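Long-range contact in esterase (PDB 3H2G), which acts as a cell wall-degrading esterase with which the bacterium Xanthomonas oryzae attacks rice during infection: residues His198-Ser206 / Ile385-Gln396. Numbering follows the deposited sequence.
Sequences HLVASAPIS and IVVVRDQLLDKQ
Val388 O is gripped by two backbone amides, Leu392 N at 2.8 Å and Leu393 N at 3.0 Å, while the valine's side chain packs against Ala203 across the contact. The longer-reaching bond marks a pi-type turn within 389-393, a local widening of the helix; at this turn the adjacent Leu392 and Leu393 both touch one small residue, Ala201. Ala201 CB lies 4.0 Å from Leu392 CG and equally far from Leu393 CD2, with Gln396 CG also near. Leu392 carries its CG anti to the backbone N (chi1 177°), and its CD2 extends on to the strand backbone, 3.5 Å from Ser202 O. Segments 198-205 and 385-396 run nearly antiparallel, at 173°, the C-terminal helix packing on the central mixed sheet, consistent with the alpha/beta-hydrolase clan of this family. The side chain of Ile205 comes close to a probable Ser-His-Asp triad without touching it. Alanine recurs at 203, where the methyl nestles against the branched head of Val388, with Ala203 CB 3.6 Å from Val388 CB. Nearer the helix start, the side chains of Ile205 and Ile385 cross at roughly a right angle, Ile205 CD1 lying 3.9 Å from Ile385 CG1. Ile385 is also covered by helix 108-114, through Pro108 and Leu113.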
ATOM      1  N   HIS A 198       3.478 -15.239 -13.145  1.00  7.03           N
ATOM      2  CA  HIS A 198       2.738 -16.416 -12.706  1.00  7.20           C
ATOM      3  C   HIS A 198       2.307 -16.169 -11.267  1.00  7.12           C
ATOM      4  O   HIS A 198       2.989 -16.559 -10.321  1.00  7.46           O
ATOM      5  CB  HIS A 198       3.621 -17.670 -12.798  1.00  8.42           C
ATOM      6  CG  HIS A 198       2.969 -18.914 -12.274  1.00 10.48           C
ATOM      7  ND1 HIS A 198       1.604 -19.111 -12.311  1.00 13.21           N
ATOM      8  CD2 HIS A 198       3.497 -20.043 -11.743  1.00 10.14           C
ATOM      9  CE1 HIS A 198       1.321 -20.307 -11.827  1.00 10.57           C
ATOM     10  NE2 HIS A 198       2.452 -20.894 -11.475  1.00 12.98           N
ATOM     11  N   LEU A 199       1.163 -15.510 -11.122  1.00  7.05           N
ATOM     12  CA  LEU A 199       0.614 -15.155  -9.821  1.00  7.87           C
ATOM     13  C   LEU A 199      -0.024 -16.359  -9.130  1.00  8.23           C
ATOM     14  O   LEU A 199      -0.989 -16.935  -9.635  1.00  8.82           O
ATOM     15  CB  LEU A 199      -0.412 -14.035 -10.014  1.00  9.45           C
ATOM     16  CG  LEU A 199      -0.920 -13.244  -8.811  1.00 12.41           C
ATOM     17  CD1 LEU A 199       0.248 -12.614  -8.056  1.00 11.40           C
ATOM     18  CD2 LEU A 199      -1.873 -12.166  -9.310  1.00 10.87           C
ATOM     19  N   VAL A 200       0.511 -16.735  -7.970  1.00  5.75           N
ATOM     20  CA  VAL A 200      -0.007 -17.885  -7.236  1.00  6.65           C
ATOM     21  C   VAL A 200      -0.622 -17.544  -5.881  1.00  7.07           C
ATOM     22  O   VAL A 200      -1.236 -18.399  -5.246  1.00  8.10           O
ATOM     23  CB  VAL A 200       1.093 -18.945  -7.015  1.00  7.04           C
ATOM     24  CG1 VAL A 200       1.588 -19.464  -8.356  1.00  7.94           C
ATOM     25  CG2 VAL A 200       2.242 -18.352  -6.212  1.00  7.62           C
ATOM     26  N   ALA A 201      -0.468 -16.298  -5.443  1.00  6.38           N
ATOM     27  CA  ALA A 201      -1.016 -15.882  -4.159  1.00  6.23           C
ATOM     28  C   ALA A 201      -1.048 -14.368  -4.017  1.00  6.50           C
ATOM     29  O   ALA A 201      -0.134 -13.671  -4.455  1.00  5.40           O
ATOM     30  CB  ALA A 201      -0.193 -16.483  -3.018  1.00  5.62           C
ATOM     31  N   SER A 202      -2.111 -13.871  -3.396  1.00  5.88           N
ATOM     32  CA  SER A 202      -2.273 -12.442  -3.161  1.00  5.20           C
ATOM     33  C   SER A 202      -2.814 -12.290  -1.746  1.00  6.07           C
ATOM     34  O   SER A 202      -3.785 -12.952  -1.379  1.00  5.42           O
ATOM     35  CB  SER A 202      -3.267 -11.842  -4.157  1.00  6.24           C
ATOM     36  OG  SER A 202      -3.435 -10.454  -3.924  1.00  6.11           O
ATOM     37  N   ALA A 203      -2.186 -11.428  -0.952  1.00  4.13           N
ATOM     38  CA  ALA A 203      -2.630 -11.220   0.423  1.00  5.21           C
ATOM     39  C   ALA A 203      -2.686  -9.745   0.815  1.00  5.40           C
ATOM     40  O   ALA A 203      -1.823  -9.254   1.551  1.00  4.60           O
ATOM     41  CB  ALA A 203      -1.717 -11.988   1.394  1.00  4.57           C
ATOM     42  N   PRO A 204      -3.698  -9.013   0.320  1.00  5.63           N
ATOM     43  CA  PRO A 204      -3.839  -7.587   0.649  1.00  5.24           C
ATOM     44  C   PRO A 204      -4.113  -7.459   2.146  1.00  6.62           C
ATOM     45  O   PRO A 204      -4.881  -8.244   2.707  1.00  6.66           O
ATOM     46  CB  PRO A 204      -5.046  -7.152  -0.183  1.00  6.36           C
ATOM     47  CG  PRO A 204      -5.045  -8.117  -1.335  1.00  6.48           C
ATOM     48  CD  PRO A 204      -4.708  -9.426  -0.670  1.00  6.02           C
ATOM     49  N   ILE A 205      -3.501  -6.467   2.784  1.00  4.44           N
ATOM     50  CA  ILE A 205      -3.675  -6.260   4.217  1.00  5.67           C
ATOM     51  C   ILE A 205      -4.301  -4.908   4.570  1.00  4.92           C
ATOM     52  O   ILE A 205      -3.794  -3.858   4.188  1.00  4.43           O
ATOM     53  CB  ILE A 205      -2.314  -6.366   4.947  1.00  5.70           C
ATOM     54  CG1 ILE A 205      -1.688  -7.738   4.684  1.00  4.91           C
ATOM     55  CG2 ILE A 205      -2.496  -6.131   6.445  1.00  5.52           C
ATOM     56  CD1 ILE A 205      -0.229  -7.835   5.122  1.00  5.15           C
ATOM     57  N   SER A 206      -5.409  -4.951   5.300  1.00  6.15           N
ATOM     58  CA  SER A 206      -6.101  -3.743   5.752  1.00  6.58           C
ATOM     59  C   SER A 206      -6.266  -2.656   4.689  1.00  6.55           C
ATOM     60  O   SER A 206      -6.069  -1.469   4.966  1.00  6.07           O
ATOM     61  CB  SER A 206      -5.365  -3.168   6.963  1.00  7.93           C
ATOM     62  OG  SER A 206      -5.197  -4.165   7.962  1.00  6.84           O
ATOM     63  N   ILE A 385       1.138  -9.815   8.214  1.00  5.72           N
ATOM     64  CA  ILE A 385       2.221 -10.330   7.382  1.00  5.94           C
ATOM     65  C   ILE A 385       2.512 -11.759   7.842  1.00  6.59           C
ATOM     66  O   ILE A 385       2.651 -12.671   7.026  1.00  4.50           O
ATOM     67  CB  ILE A 385       3.507  -9.472   7.514  1.00  6.91           C
ATOM     68  CG1 ILE A 385       3.359  -8.189   6.690  1.00  5.69           C
ATOM     69  CG2 ILE A 385       4.724 -10.264   7.044  1.00  5.56           C
ATOM     70  CD1 ILE A 385       4.508  -7.212   6.854  1.00  5.29           C
ATOM     71  N   VAL A 386       2.589 -11.947   9.156  1.00  5.68           N
ATOM     72  CA  VAL A 386       2.861 -13.266   9.713  1.00  6.41           C
ATOM     73  C   VAL A 386       1.745 -14.252   9.379  1.00  6.64           C
ATOM     74  O   VAL A 386       2.008 -15.360   8.917  1.00  6.43           O
ATOM     75  CB  VAL A 386       3.044 -13.193  11.246  1.00  7.15           C
ATOM     76  CG1 VAL A 386       3.116 -14.595  11.841  1.00  6.99           C
ATOM     77  CG2 VAL A 386       4.314 -12.422  11.572  1.00  7.70           C
ATOM     78  N   VAL A 387       0.499 -13.839   9.596  1.00  6.64           N
ATOM     79  CA  VAL A 387      -0.650 -14.701   9.326  1.00  7.45           C
ATOM     80  C   VAL A 387      -0.814 -15.112   7.865  1.00  7.42           C
ATOM     81  O   VAL A 387      -1.020 -16.293   7.575  1.00  8.30           O
ATOM     82  CB  VAL A 387      -1.963 -14.033   9.809  1.00  6.97           C
ATOM     83  CG1 VAL A 387      -3.175 -14.805   9.293  1.00 10.22           C
ATOM     84  CG2 VAL A 387      -1.980 -13.990  11.332  1.00  7.94           C
ATOM     85  N   VAL A 388      -0.730 -14.156   6.944  1.00  7.10           N
ATOM     86  CA  VAL A 388      -0.893 -14.485   5.531  1.00  6.54           C
ATOM     87  C   VAL A 388       0.263 -15.339   5.010  1.00  6.32           C
ATOM     88  O   VAL A 388       0.069 -16.199   4.153  1.00  6.61           O
ATOM     89  CB  VAL A 388      -1.047 -13.213   4.663  1.00  7.35           C
ATOM     90  CG1 VAL A 388      -2.273 -12.424   5.125  1.00  5.18           C
ATOM     91  CG2 VAL A 388       0.202 -12.359   4.742  1.00  6.65           C
ATOM     92  N   ARG A 389       1.465 -15.103   5.526  1.00  6.87           N
ATOM     93  CA  ARG A 389       2.619 -15.897   5.118  1.00  5.66           C
ATOM     94  C   ARG A 389       2.368 -17.348   5.522  1.00  5.74           C
ATOM     95  O   ARG A 389       2.505 -18.267   4.714  1.00  5.72           O
ATOM     96  CB  ARG A 389       3.887 -15.399   5.817  1.00  7.10           C
ATOM     97  CG  ARG A 389       5.137 -16.223   5.519  1.00  8.34           C
ATOM     98  CD  ARG A 389       6.231 -15.947   6.545  1.00  7.24           C
ATOM     99  NE  ARG A 389       5.845 -16.424   7.873  1.00  8.89           N
ATOM    100  CZ  ARG A 389       6.496 -16.141   8.998  1.00  9.63           C
ATOM    101  NH1 ARG A 389       7.581 -15.374   8.975  1.00  6.29           N
ATOM    102  NH2 ARG A 389       6.061 -16.628  10.151  1.00  8.72           N
ATOM    103  N   ASP A 390       1.992 -17.543   6.783  1.00  6.39           N
ATOM    104  CA  ASP A 390       1.735 -18.885   7.309  1.00  7.77           C
ATOM    105  C   ASP A 390       0.543 -19.599   6.675  1.00  8.69           C
ATOM    106  O   ASP A 390       0.621 -20.787   6.355  1.00  7.49           O
ATOM    107  CB  ASP A 390       1.499 -18.836   8.823  1.00 10.03           C
ATOM    108  CG  ASP A 390       2.716 -18.371   9.600  1.00 10.50           C
ATOM    109  OD1 ASP A 390       3.814 -18.277   9.015  1.00 11.55           O
ATOM    110  OD2 ASP A 390       2.566 -18.112  10.811  1.00 11.94           O
ATOM    111  N   GLN A 391      -0.557 -18.875   6.495  1.00  7.63           N
ATOM    112  CA  GLN A 391      -1.774 -19.468   5.948  1.00  8.45           C
ATOM    113  C   GLN A 391      -1.910 -19.555   4.434  1.00  8.64           C
ATOM    114  O   GLN A 391      -2.628 -20.426   3.935  1.00  8.77           O
ATOM    115  CB  GLN A 391      -2.996 -18.752   6.530  1.00  9.57           C
ATOM    116  CG  GLN A 391      -3.236 -19.079   8.001  1.00 12.98           C
ATOM    117  CD  GLN A 391      -4.425 -18.341   8.586  1.00 14.25           C
ATOM    118  OE1 GLN A 391      -5.441 -18.149   7.917  1.00 15.02           O
ATOM    119  NE2 GLN A 391      -4.310 -17.935   9.847  1.00 15.37           N
ATOM    120  N   LEU A 392      -1.232 -18.679   3.700  1.00  6.96           N
ATOM    121  CA  LEU A 392      -1.338 -18.707   2.242  1.00  7.43           C
ATOM    122  C   LEU A 392      -0.021 -18.720   1.470  1.00  6.32           C
ATOM    123  O   LEU A 392       0.225 -19.630   0.686  1.00  6.85           O
ATOM    124  CB  LEU A 392      -2.176 -17.526   1.740  1.00  6.96           C
ATOM    125  CG  LEU A 392      -2.293 -17.414   0.209  1.00  6.49           C
ATOM    126  CD1 LEU A 392      -3.036 -18.628  -0.343  1.00  7.76           C
ATOM    127  CD2 LEU A 392      -3.021 -16.131  -0.167  1.00  7.82           C
ATOM    128  N   LEU A 393       0.811 -17.703   1.679  1.00  7.02           N
ATOM    129  CA  LEU A 393       2.073 -17.597   0.954  1.00  6.11           C
ATOM    130  C   LEU A 393       2.942 -18.853   0.994  1.00  7.28           C
ATOM    131  O   LEU A 393       3.352 -19.354  -0.054  1.00  6.53           O
ATOM    132  CB  LEU A 393       2.879 -16.396   1.461  1.00  5.97           C
ATOM    133  CG  LEU A 393       2.162 -15.039   1.511  1.00  5.84           C
ATOM    134  CD1 LEU A 393       3.179 -13.965   1.879  1.00  6.83           C
ATOM    135  CD2 LEU A 393       1.512 -14.712   0.172  1.00  6.00           C
ATOM    136  N   ASP A 394       3.223 -19.364   2.191  1.00  7.61           N
ATOM    137  CA  ASP A 394       4.058 -20.560   2.316  1.00  9.75           C
ATOM    138  C   ASP A 394       3.489 -21.738   1.535  1.00  9.95           C
ATOM    139  O   ASP A 394       4.232 -22.505   0.926  1.00  9.87           O
ATOM    140  CB  ASP A 394       4.207 -20.987   3.783  1.00 12.48           C
ATOM    141  CG  ASP A 394       5.140 -20.087   4.573  1.00 15.62           C
ATOM    142  OD1 ASP A 394       5.928 -19.330   3.964  1.00 16.43           O
ATOM    143  OD2 ASP A 394       5.093 -20.156   5.818  1.00 19.45           O
ATOM    144  N   LYS A 395       2.169 -21.877   1.549  1.00  9.19           N
ATOM    145  CA  LYS A 395       1.513 -22.984   0.862  1.00 10.43           C
ATOM    146  C   LYS A 395       1.547 -22.895  -0.663  1.00  9.08           C
ATOM    147  O   LYS A 395       1.386 -23.905  -1.350  1.00  9.17           O
ATOM    148  CB  LYS A 395       0.068 -23.097   1.357  1.00 12.70           C
ATOM    149  CG  LYS A 395      -0.010 -23.297   2.868  1.00 16.83           C
ATOM    150  CD  LYS A 395      -1.433 -23.495   3.361  1.00 21.37           C
ATOM    151  CE  LYS A 395      -1.456 -23.696   4.870  1.00 22.91           C
ATOM    152  NZ  LYS A 395      -2.839 -23.897   5.386  1.00 26.89           N
ATOM    153  N   GLN A 396       1.774 -21.697  -1.195  1.00  6.57           N
ATOM    154  CA  GLN A 396       1.806 -21.515  -2.641  1.00  5.70           C
ATOM    155  C   GLN A 396       3.213 -21.436  -3.229  1.00  7.00           C
ATOM    156  O   GLN A 396       3.369 -21.319  -4.443  1.00  6.97           O
ATOM    157  CB  GLN A 396       1.018 -20.260  -3.028  1.00  6.07           C
ATOM    158  CG  GLN A 396      -0.456 -20.323  -2.644  1.00  9.83           C
ATOM    159  CD  GLN A 396      -1.189 -21.454  -3.348  1.00 12.96           C
ATOM    160  OE1 GLN A 396      -1.403 -21.411  -4.560  1.00 17.00           O
ATOM    161  NE2 GLN A 396      -1.566 -22.476  -2.592  1.00 13.73           N
TER